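Local coordinates for uncharacterized protein MG296 homolog (Mycoplasma pneumoniae, PDB 2I15) that is of unknown function, belongs to the Mg296 family and folds as an all-alpha protein whose copies pack together in the crystal, at the interface of chains A and B. Coordinates in Å, arbitrary orientation; residue numbers count along the deposited sequence, not the author numbering. Chains: chain A/B, Hypothetical protein MG296 homolog.

The interface of chains A and B. Residues chain A 53-57, 60-61; chain B 27-28, 31.
The start of helix 27-42 of chain B docks against the loop of chain A that leads into helix 57-75. The main polar contact is made by B:Arg31, whose CG lies anti to the backbone N (chi1 177°) and whose chain bends at chi2 and chi3, so that the guanidinium meets the loop end-on. Arginine suits this place because two nitrogens can converge on one oxygen: B:Arg31 NH1 and NH2 both donate, in plane, to the backbone O of poorly ordered A:Asp55, each at 3.0 Å. A:Asp55 OD1 accepts from the backbone N of A:Tyr53 and A:Asp54, helping to shape the turn. B:Arg31 NH1 also lies 2.5 Å from A:Tyr53 O, a very short donor-acceptor pair approached from beside the C=O. B:Glu28 OE2 takes B:Arg31 NE at 3.1 Å from above its carboxylate plane, a salt bridge, and NH2 on its syn lone pair, fixing the guanidinium's rotation and probably balancing its charge. The B:Phe27 ring edge leans over the rim of one B:Arg31 guanidinium face, CE2 3.5 Å above the plane. This ring reaches between A:Leu60, whose CG meets its edge, and A:Ser57, poorly ordered but small enough probably to leave room. A:Tyr53 and B:Arg31 run oppositely, ring and guanidinium 78° apart; tyrosine CB packs on arginine CG, and its CD2 edge faces CG and CA. Perhaps only in the crystal, the patch fastens one copy's helix start to the other's loop.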
# COMPACT_ATOMS: atom_id res chain seq x y z
N TYR A 53 -22.21 2.61 -9.11
CA TYR A 53 -23.01 1.53 -8.57
C TYR A 53 -24.23 2.33 -8.14
O TYR A 53 -24.83 2.08 -7.09
CB TYR A 53 -22.30 0.89 -7.37
CG TYR A 53 -21.08 0.09 -7.75
CD1 TYR A 53 -20.01 0.68 -8.41
CD2 TYR A 53 -21.01 -1.27 -7.46
CE1 TYR A 53 -18.90 -0.07 -8.76
CE2 TYR A 53 -19.90 -2.02 -7.81
CZ TYR A 53 -18.86 -1.42 -8.47
OH TYR A 53 -17.79 -2.18 -8.87
N ASP A 54 -24.51 3.35 -8.95
CA ASP A 54 -25.66 4.24 -8.84
C ASP A 54 -26.52 3.81 -10.03
O ASP A 54 -27.73 3.63 -9.93
CB ASP A 54 -25.22 5.69 -9.03
CG ASP A 54 -24.55 6.26 -7.80
OD1 ASP A 54 -24.99 5.91 -6.67
OD2 ASP A 54 -23.59 7.06 -7.97
N ASP A 55 -25.82 3.64 -11.14
CA ASP A 55 -26.34 3.21 -12.43
C ASP A 55 -27.05 1.86 -12.34
O ASP A 55 -26.97 1.14 -11.34
CB ASP A 55 -25.15 3.07 -13.36
CG ASP A 55 -23.91 2.53 -12.64
OD1 ASP A 55 -23.20 3.33 -11.98
OD2 ASP A 55 -23.65 1.31 -12.70
N GLN A 56 -27.72 1.50 -13.43
CA GLN A 56 -28.42 0.23 -13.49
C GLN A 56 -27.44 -0.94 -13.59
O GLN A 56 -26.38 -0.83 -14.22
CB GLN A 56 -29.39 0.24 -14.67
CG GLN A 56 -28.80 0.83 -15.94
CD GLN A 56 -28.42 -0.24 -16.92
OE1 GLN A 56 -28.17 -1.38 -16.53
NE2 GLN A 56 -28.36 0.12 -18.20
N SER A 57 -27.80 -2.05 -12.96
CA SER A 57 -26.97 -3.25 -12.92
C SER A 57 -26.52 -3.77 -14.27
O SER A 57 -25.42 -4.31 -14.38
CB SER A 57 -27.69 -4.37 -12.18
OG SER A 57 -28.81 -4.83 -12.91
N LEU A 60 -23.53 -1.42 -15.10
CA LEU A 60 -22.50 -1.58 -14.09
C LEU A 60 -21.77 -2.91 -14.25
O LEU A 60 -20.55 -2.96 -14.37
CB LEU A 60 -23.13 -1.48 -12.71
CG LEU A 60 -22.22 -1.38 -11.49
CD1 LEU A 60 -21.37 -2.63 -11.38
CD2 LEU A 60 -21.37 -0.12 -11.59
N LYS A 61 -22.53 -3.99 -14.22
CA LYS A 61 -21.99 -5.34 -14.36
C LYS A 61 -21.01 -5.53 -15.53
O LYS A 61 -20.03 -6.26 -15.42
CB LYS A 61 -23.16 -6.30 -14.48
CG LYS A 61 -22.84 -7.77 -14.50
CD LYS A 61 -24.14 -8.59 -14.41
CE LYS A 61 -25.33 -7.87 -15.07
NZ LYS A 61 -25.05 -7.48 -16.49
N PHE B 27 -25.42 -9.41 -7.41
CA PHE B 27 -25.07 -8.03 -7.74
C PHE B 27 -25.64 -6.95 -6.84
O PHE B 27 -24.90 -6.12 -6.32
CB PHE B 27 -25.46 -7.69 -9.17
CG PHE B 27 -25.13 -6.29 -9.54
CD1 PHE B 27 -23.83 -5.96 -9.92
CD2 PHE B 27 -26.08 -5.28 -9.44
CE1 PHE B 27 -23.48 -4.64 -10.18
CE2 PHE B 27 -25.74 -3.96 -9.70
CZ PHE B 27 -24.44 -3.64 -10.07
N GLU B 28 -26.96 -6.93 -6.70
CA GLU B 28 -27.61 -5.92 -5.88
C GLU B 28 -27.02 -5.89 -4.45
O GLU B 28 -26.80 -4.83 -3.88
CB GLU B 28 -29.11 -6.16 -5.86
CG GLU B 28 -29.94 -5.00 -6.42
CD GLU B 28 -29.43 -4.44 -7.74
OE1 GLU B 28 -29.30 -5.21 -8.72
OE2 GLU B 28 -29.17 -3.21 -7.81
N ARG B 31 -23.31 -4.59 -4.87
CA ARG B 31 -23.36 -3.17 -5.11
C ARG B 31 -23.64 -2.34 -3.86
O ARG B 31 -23.04 -1.27 -3.66
CB ARG B 31 -24.40 -2.88 -6.20
CG ARG B 31 -24.58 -1.39 -6.47
CD ARG B 31 -26.00 -0.96 -6.12
NE ARG B 31 -26.94 -1.21 -7.21
CZ ARG B 31 -26.99 -0.48 -8.32
NH1 ARG B 31 -26.17 0.55 -8.49
NH2 ARG B 31 -27.85 -0.78 -9.28